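Local coordinates for mitogen-activated protein kinase kinase kinase 15 (Homo sapiens, PDB 6V0M) that phosphorylates MAP kinase kinases, probably in apoptosis and stress signalling, and carries a sterile alpha motif domain likely to mediate assembly with related kinases, at residues A[10-24]-A[46-60]. Numbering follows the deposited sequence.
Sequences WLRLQGADAKTIEKI and LRLRGGLLCRLWSAV
D17 OD1 is gripped from several sides: T20 OG1 donates to it on the syn side (2.6 Å), and R49 NH1 approaches to 3.3 Å in a salt bridge whose hydrogen bond is weak, the carboxylate and guanidinium planes 62° apart. A water held by R49 NH1 adds another weak bond to OD1. D17 OD2 accepts from T20 N, so an aspartate suits this N-cap of helix 18-26. Were D17 an alanine, T20 N and OG1 would probably lose their acceptor and R49 its acidic mate. Just past helix 4-13, Q14 O takes a nearly straight bond from R55 NE (2.9 Å, 169°) in the guanidinium plane, and a weak one from NH2. Arginine suits because both N-H groups point at one carbonyl oxygen; a bend at chi3 lays its face over G51 O and L52 N. G15 follows with positive phi in a Schellman motif, where a side chain would press on R55 NH2. K23 NZ likewise meets L46 O at 2.6 Å, nearly along the C=O axis, just before the Schellman turn at R47. Between these carbonyls runs an aliphatic seam of A16, T20, L48 and L52. T20 CG2 and L52 CD2 meet tip to tip, tightly, at 3.5 Å; L48, crossing T20 at about a right angle, sets CD2 3.6 Å from the same T20 CG2. Beyond Q14 and R55, the W10 ring swings out opposite its backbone N (chi1 -178°) to reach L56, A59 and V60, its CH2 3.8 Å from L56 CG; L31, I34 and L35 of helix 31-37 also touch it. In this five-helix SAM fold apolar packing thus joins helix 50-70 to the first two helices, R55 and K23 satisfy carbonyls where turns leave helical geometry, and the charged pair at D17 is probably the softer grip.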
loop_
_atom_site.group_PDB
_atom_site.type_symbol
_atom_site.label_atom_id
_atom_site.label_comp_id
_atom_site.label_asym_id
_atom_site.label_seq_id
_atom_site.Cartn_x
_atom_site.Cartn_y
_atom_site.Cartn_z
ATOM N N TRP A 10 5.687 4.189 5.158
ATOM C CA TRP A 10 4.538 4.664 4.375
ATOM C C TRP A 10 3.233 3.945 4.825
ATOM O O TRP A 10 2.204 4.587 5.010
ATOM C CB TRP A 10 4.788 4.450 2.870
ATOM C CG TRP A 10 3.690 4.955 1.968
ATOM C CD1 TRP A 10 3.610 6.155 1.400
ATOM C CD2 TRP A 10 2.515 4.239 1.562
ATOM N NE1 TRP A 10 2.493 6.246 0.583
ATOM C CE2 TRP A 10 1.785 5.086 0.705
ATOM C CE3 TRP A 10 2.046 2.938 1.792
ATOM C CZ2 TRP A 10 0.596 4.695 0.105
ATOM C CZ3 TRP A 10 0.870 2.566 1.219
ATOM C CH2 TRP A 10 0.162 3.450 0.357
ATOM N N LEU A 11 3.305 2.624 5.064
ATOM C CA LEU A 11 2.192 1.826 5.557
ATOM C C LEU A 11 1.724 2.367 6.931
ATOM O O LEU A 11 0.525 2.501 7.150
ATOM C CB LEU A 11 2.536 0.327 5.640
ATOM C CG LEU A 11 2.668 -0.399 4.302
ATOM C CD1 LEU A 11 3.148 -1.851 4.597
ATOM C CD2 LEU A 11 1.377 -0.471 3.488
ATOM N N ARG A 12 2.667 2.665 7.830
ATOM C CA ARG A 12 2.368 3.186 9.154
ATOM C C ARG A 12 1.717 4.547 9.036
ATOM O O ARG A 12 0.829 4.837 9.778
ATOM C CB ARG A 12 3.612 3.282 10.027
ATOM C CG ARG A 12 4.111 1.912 10.538
ATOM C CD ARG A 12 4.778 2.008 11.905
ATOM N NE ARG A 12 6.119 1.417 11.881
ATOM C CZ ARG A 12 7.225 2.035 11.460
ATOM N NH1 ARG A 12 7.189 3.294 10.997
ATOM N NH2 ARG A 12 8.383 1.379 11.480
ATOM N N LEU A 13 2.164 5.363 8.077
ATOM C CA LEU A 13 1.566 6.688 7.822
ATOM C C LEU A 13 0.081 6.566 7.374
ATOM O O LEU A 13 -0.717 7.454 7.613
ATOM C CB LEU A 13 2.365 7.408 6.745
ATOM C CG LEU A 13 2.146 8.893 6.503
ATOM C CD1 LEU A 13 2.558 9.677 7.756
ATOM C CD2 LEU A 13 2.912 9.331 5.264
ATOM N N GLN A 14 -0.286 5.464 6.728
ATOM C CA GLN A 14 -1.672 5.182 6.342
ATOM C C GLN A 14 -2.446 4.479 7.480
ATOM O O GLN A 14 -3.600 4.058 7.293
ATOM C CB GLN A 14 -1.733 4.324 5.054
ATOM C CG GLN A 14 -0.817 4.748 3.868
ATOM C CD GLN A 14 -0.769 6.197 3.616
ATOM O OE1 GLN A 14 -1.816 6.814 3.561
ATOM N NE2 GLN A 14 0.448 6.785 3.464
ATOM N N GLY A 15 -1.797 4.273 8.632
ATOM C CA GLY A 15 -2.404 3.695 9.843
ATOM C C GLY A 15 -2.426 2.185 9.939
ATOM O O GLY A 15 -3.263 1.598 10.609
ATOM N N ALA A 16 -1.497 1.523 9.240
ATOM C CA ALA A 16 -1.452 0.089 9.239
ATOM C C ALA A 16 -0.861 -0.409 10.553
ATOM O O ALA A 16 0.065 0.170 11.100
ATOM C CB ALA A 16 -0.593 -0.401 8.069
ATOM N N ASP A 17 -1.453 -1.475 11.076
ATOM C CA ASP A 17 -1.029 -2.166 12.302
ATOM C C ASP A 17 0.114 -3.147 11.957
ATOM O O ASP A 17 0.326 -3.511 10.784
ATOM C CB ASP A 17 -2.190 -2.949 12.879
ATOM C CG ASP A 17 -2.677 -4.000 11.933
ATOM O OD1 ASP A 17 -3.326 -3.649 10.906
ATOM O OD2 ASP A 17 -2.335 -5.175 12.159
ATOM N N ALA A 18 0.840 -3.573 12.984
ATOM C CA ALA A 18 2.032 -4.404 12.810
ATOM C C ALA A 18 1.739 -5.716 12.086
ATOM O O ALA A 18 2.546 -6.148 11.286
ATOM C CB ALA A 18 2.646 -4.701 14.170
ATOM N N LYS A 19 0.588 -6.353 12.378
ATOM C CA LYS A 19 0.260 -7.618 11.730
ATOM C C LYS A 19 -0.011 -7.447 10.262
ATOM O O LYS A 19 0.381 -8.268 9.439
ATOM C CB LYS A 19 -0.934 -8.348 12.409
ATOM C CG LYS A 19 -0.747 -8.669 13.876
ATOM C CD LYS A 19 -0.694 -10.173 14.197
ATOM C CE LYS A 19 0.650 -10.799 13.854
ATOM N NZ LYS A 19 0.527 -12.240 13.495
ATOM N N THR A 20 -0.675 -6.347 9.884
ATOM C CA THR A 20 -0.916 -6.058 8.516
ATOM C C THR A 20 0.358 -5.763 7.744
ATOM O O THR A 20 0.507 -6.214 6.582
ATOM C CB THR A 20 -1.917 -4.917 8.310
ATOM O OG1 THR A 20 -3.141 -5.340 8.909
ATOM C CG2 THR A 20 -2.116 -4.655 6.803
ATOM N N ILE A 21 1.251 -5.007 8.389
ATOM C CA ILE A 21 2.529 -4.666 7.828
ATOM C C ILE A 21 3.299 -5.997 7.555
ATOM O O ILE A 21 3.913 -6.165 6.480
ATOM C CB ILE A 21 3.297 -3.685 8.723
ATOM C CG1 ILE A 21 2.656 -2.273 8.635
ATOM C CG2 ILE A 21 4.802 -3.641 8.412
ATOM C CD1 ILE A 21 3.208 -1.339 9.664
ATOM N N GLU A 22 3.245 -6.917 8.498
ATOM C CA GLU A 22 3.926 -8.221 8.318
ATOM C C GLU A 22 3.425 -8.997 7.125
ATOM O O GLU A 22 4.215 -9.522 6.333
ATOM C CB GLU A 22 3.826 -9.080 9.576
ATOM C CG GLU A 22 4.707 -8.582 10.689
ATOM C CD GLU A 22 4.498 -9.312 12.009
ATOM O OE1 GLU A 22 3.798 -10.351 11.997
ATOM O OE2 GLU A 22 5.069 -8.856 13.040
ATOM N N LYS A 23 2.095 -9.021 6.962
ATOM C CA LYS A 23 1.468 -9.667 5.847
ATOM C C LYS A 23 1.920 -9.101 4.500
ATOM O O LYS A 23 2.295 -9.879 3.562
ATOM C CB LYS A 23 -0.067 -9.579 5.979
ATOM C CG LYS A 23 -0.618 -10.633 6.887
ATOM C CD LYS A 23 -2.085 -10.371 7.250
ATOM C CE LYS A 23 -3.045 -10.535 6.088
ATOM N NZ LYS A 23 -4.352 -9.880 6.443
ATOM N N ILE A 24 1.921 -7.761 4.378
ATOM C CA ILE A 24 2.364 -7.148 3.152
ATOM C C ILE A 24 3.840 -7.390 2.821
ATOM O O ILE A 24 4.234 -7.726 1.677
ATOM C CB ILE A 24 2.018 -5.643 3.190
ATOM C CG1 ILE A 24 0.486 -5.568 3.194
ATOM C CG2 ILE A 24 2.567 -4.976 1.968
ATOM C CD1 ILE A 24 -0.065 -4.153 3.392
ATOM N N LEU A 46 -5.533 -9.927 0.397
ATOM C CA LEU A 46 -4.729 -9.847 1.607
ATOM C C LEU A 46 -5.569 -9.799 2.859
ATOM O O LEU A 46 -5.026 -9.854 3.939
ATOM C CB LEU A 46 -3.842 -8.601 1.573
ATOM C CG LEU A 46 -2.692 -8.622 0.588
ATOM C CD1 LEU A 46 -2.296 -7.182 0.290
ATOM C CD2 LEU A 46 -1.586 -9.437 1.244
ATOM N N ARG A 47 -6.889 -9.701 2.688
ATOM C CA ARG A 47 -7.845 -9.545 3.789
ATOM C C ARG A 47 -7.586 -8.323 4.679
ATOM O O ARG A 47 -7.790 -8.383 5.915
ATOM C CB ARG A 47 -7.932 -10.810 4.635
ATOM C CG ARG A 47 -8.344 -11.994 3.780
ATOM C CD ARG A 47 -8.342 -13.202 4.648
ATOM N NE ARG A 47 -8.845 -14.377 3.954
ATOM C CZ ARG A 47 -8.096 -15.395 3.530
ATOM N NH1 ARG A 47 -6.773 -15.381 3.677
ATOM N NH2 ARG A 47 -8.673 -16.438 2.942
ATOM N N LEU A 48 -7.277 -7.198 4.035
ATOM C CA LEU A 48 -7.196 -5.928 4.723
ATOM C C LEU A 48 -8.552 -5.527 5.219
ATOM O O LEU A 48 -9.570 -5.711 4.541
ATOM C CB LEU A 48 -6.577 -4.812 3.891
ATOM C CG LEU A 48 -5.217 -4.827 3.212
ATOM C CD1 LEU A 48 -4.815 -3.380 2.942
ATOM C CD2 LEU A 48 -4.211 -5.545 4.037
ATOM N N ARG A 49 -8.590 -5.015 6.454
ATOM C CA ARG A 49 -9.788 -4.429 7.021
ATOM C C ARG A 49 -10.143 -3.124 6.277
ATOM O O ARG A 49 -9.252 -2.449 5.705
ATOM C CB ARG A 49 -9.554 -4.125 8.497
ATOM C CG ARG A 49 -9.277 -5.328 9.389
ATOM C CD ARG A 49 -9.104 -4.848 10.827
ATOM N NE ARG A 49 -8.492 -5.840 11.709
ATOM C CZ ARG A 49 -7.194 -5.898 12.040
ATOM N NH1 ARG A 49 -6.294 -5.049 11.543
ATOM N NH2 ARG A 49 -6.777 -6.853 12.867
ATOM N N GLY A 50 -11.437 -2.834 6.245
ATOM C CA GLY A 50 -12.022 -1.758 5.421
ATOM C C GLY A 50 -11.374 -0.395 5.595
ATOM O O GLY A 50 -11.138 0.325 4.617
ATOM N N GLY A 51 -11.145 0.003 6.848
ATOM C CA GLY A 51 -10.576 1.312 7.179
ATOM C C GLY A 51 -9.222 1.516 6.528
ATOM O O GLY A 51 -8.952 2.490 5.811
ATOM N N LEU A 52 -8.312 0.565 6.754
ATOM C CA LEU A 52 -6.997 0.657 6.165
ATOM C C LEU A 52 -7.071 0.565 4.651
ATOM O O LEU A 52 -6.359 1.290 3.960
ATOM C CB LEU A 52 -6.043 -0.434 6.694
ATOM C CG LEU A 52 -4.683 -0.483 6.022
ATOM C CD1 LEU A 52 -3.950 0.772 6.432
ATOM C CD2 LEU A 52 -3.973 -1.756 6.531
ATOM N N LEU A 53 -7.922 -0.336 4.140
ATOM C CA LEU A 53 -8.025 -0.520 2.722
ATOM C C LEU A 53 -8.498 0.790 2.083
ATOM O O LEU A 53 -7.969 1.234 1.086
ATOM C CB LEU A 53 -8.979 -1.624 2.411
ATOM C CG LEU A 53 -8.901 -2.095 0.964
ATOM C CD1 LEU A 53 -9.254 -3.619 0.968
ATOM C CD2 LEU A 53 -9.741 -1.289 0.025
ATOM N N CYS A 54 -9.436 1.437 2.752
ATOM C CA CYS A 54 -10.023 2.726 2.231
ATOM C C CYS A 54 -8.945 3.802 2.164
ATOM O O CYS A 54 -8.712 4.381 1.102
ATOM C CB CYS A 54 -11.132 3.088 3.117
ATOM S SG CYS A 54 -11.840 4.668 2.741
ATOM N N ARG A 55 -8.219 3.950 3.275
ATOM C CA ARG A 55 -7.117 4.898 3.418
ATOM C C ARG A 55 -5.996 4.662 2.470
ATOM O O ARG A 55 -5.465 5.596 1.825
ATOM C CB ARG A 55 -6.534 4.805 4.872
ATOM C CG ARG A 55 -7.447 5.547 5.793
ATOM C CD ARG A 55 -6.940 5.765 7.205
ATOM N NE ARG A 55 -6.404 4.574 7.735
ATOM C CZ ARG A 55 -7.009 3.729 8.541
ATOM N NH1 ARG A 55 -8.276 3.836 8.965
ATOM N NH2 ARG A 55 -6.328 2.685 8.881
ATOM N N LEU A 56 -5.559 3.398 2.410
ATOM C CA LEU A 56 -4.462 3.037 1.582
ATOM C C LEU A 56 -4.779 3.253 0.083
ATOM O O LEU A 56 -3.981 3.864 -0.665
ATOM C CB LEU A 56 -4.083 1.594 1.911
ATOM C CG LEU A 56 -2.721 1.195 1.436
ATOM C CD1 LEU A 56 -2.219 0.052 2.324
ATOM C CD2 LEU A 56 -2.890 0.828 -0.010
ATOM N N TRP A 57 -5.951 2.785 -0.334
ATOM C CA TRP A 57 -6.328 2.938 -1.714
ATOM C C TRP A 57 -6.538 4.413 -2.086
ATOM O O TRP A 57 -6.256 4.817 -3.215
ATOM C CB TRP A 57 -7.600 2.143 -2.003
ATOM C CG TRP A 57 -7.943 2.140 -3.405
ATOM C CD1 TRP A 57 -9.014 2.734 -3.995
ATOM C CD2 TRP A 57 -7.187 1.509 -4.451
ATOM N NE1 TRP A 57 -8.959 2.545 -5.343
ATOM C CE2 TRP A 57 -7.861 1.763 -5.647
ATOM C CE3 TRP A 57 -6.024 0.761 -4.482
ATOM C CZ2 TRP A 57 -7.388 1.290 -6.878
ATOM C CZ3 TRP A 57 -5.598 0.236 -5.718
ATOM C CH2 TRP A 57 -6.268 0.515 -6.864
ATOM N N SER A 58 -7.064 5.205 -1.160
ATOM C CA SER A 58 -7.213 6.646 -1.422
ATOM C C SER A 58 -5.854 7.301 -1.659
ATOM O O SER A 58 -5.703 8.066 -2.654
ATOM C CB SER A 58 -7.956 7.386 -0.297
ATOM O OG SER A 58 -7.259 7.291 0.910
ATOM N N ALA A 59 -4.844 6.935 -0.846
ATOM C CA ALA A 59 -3.464 7.428 -1.047
ATOM C C ALA A 59 -2.863 6.996 -2.410
ATOM O O ALA A 59 -2.340 7.837 -3.179
ATOM C CB ALA A 59 -2.501 7.106 0.056
ATOM N N VAL A 60 -2.985 5.707 -2.721
ATOM C CA VAL A 60 -2.509 5.152 -3.980
ATOM C C VAL A 60 -3.222 5.882 -5.180
ATOM O O VAL A 60 -2.574 6.320 -6.147
ATOM C CB VAL A 60 -2.742 3.666 -4.022
ATOM C CG1 VAL A 60 -2.491 3.098 -5.399
ATOM C CG2 VAL A 60 -1.889 2.970 -2.953
HETATM O O HOH W 1 -6.367 -2.795 9.918
HETATM O O HOH W 2 -6.065 -4.603 7.694
#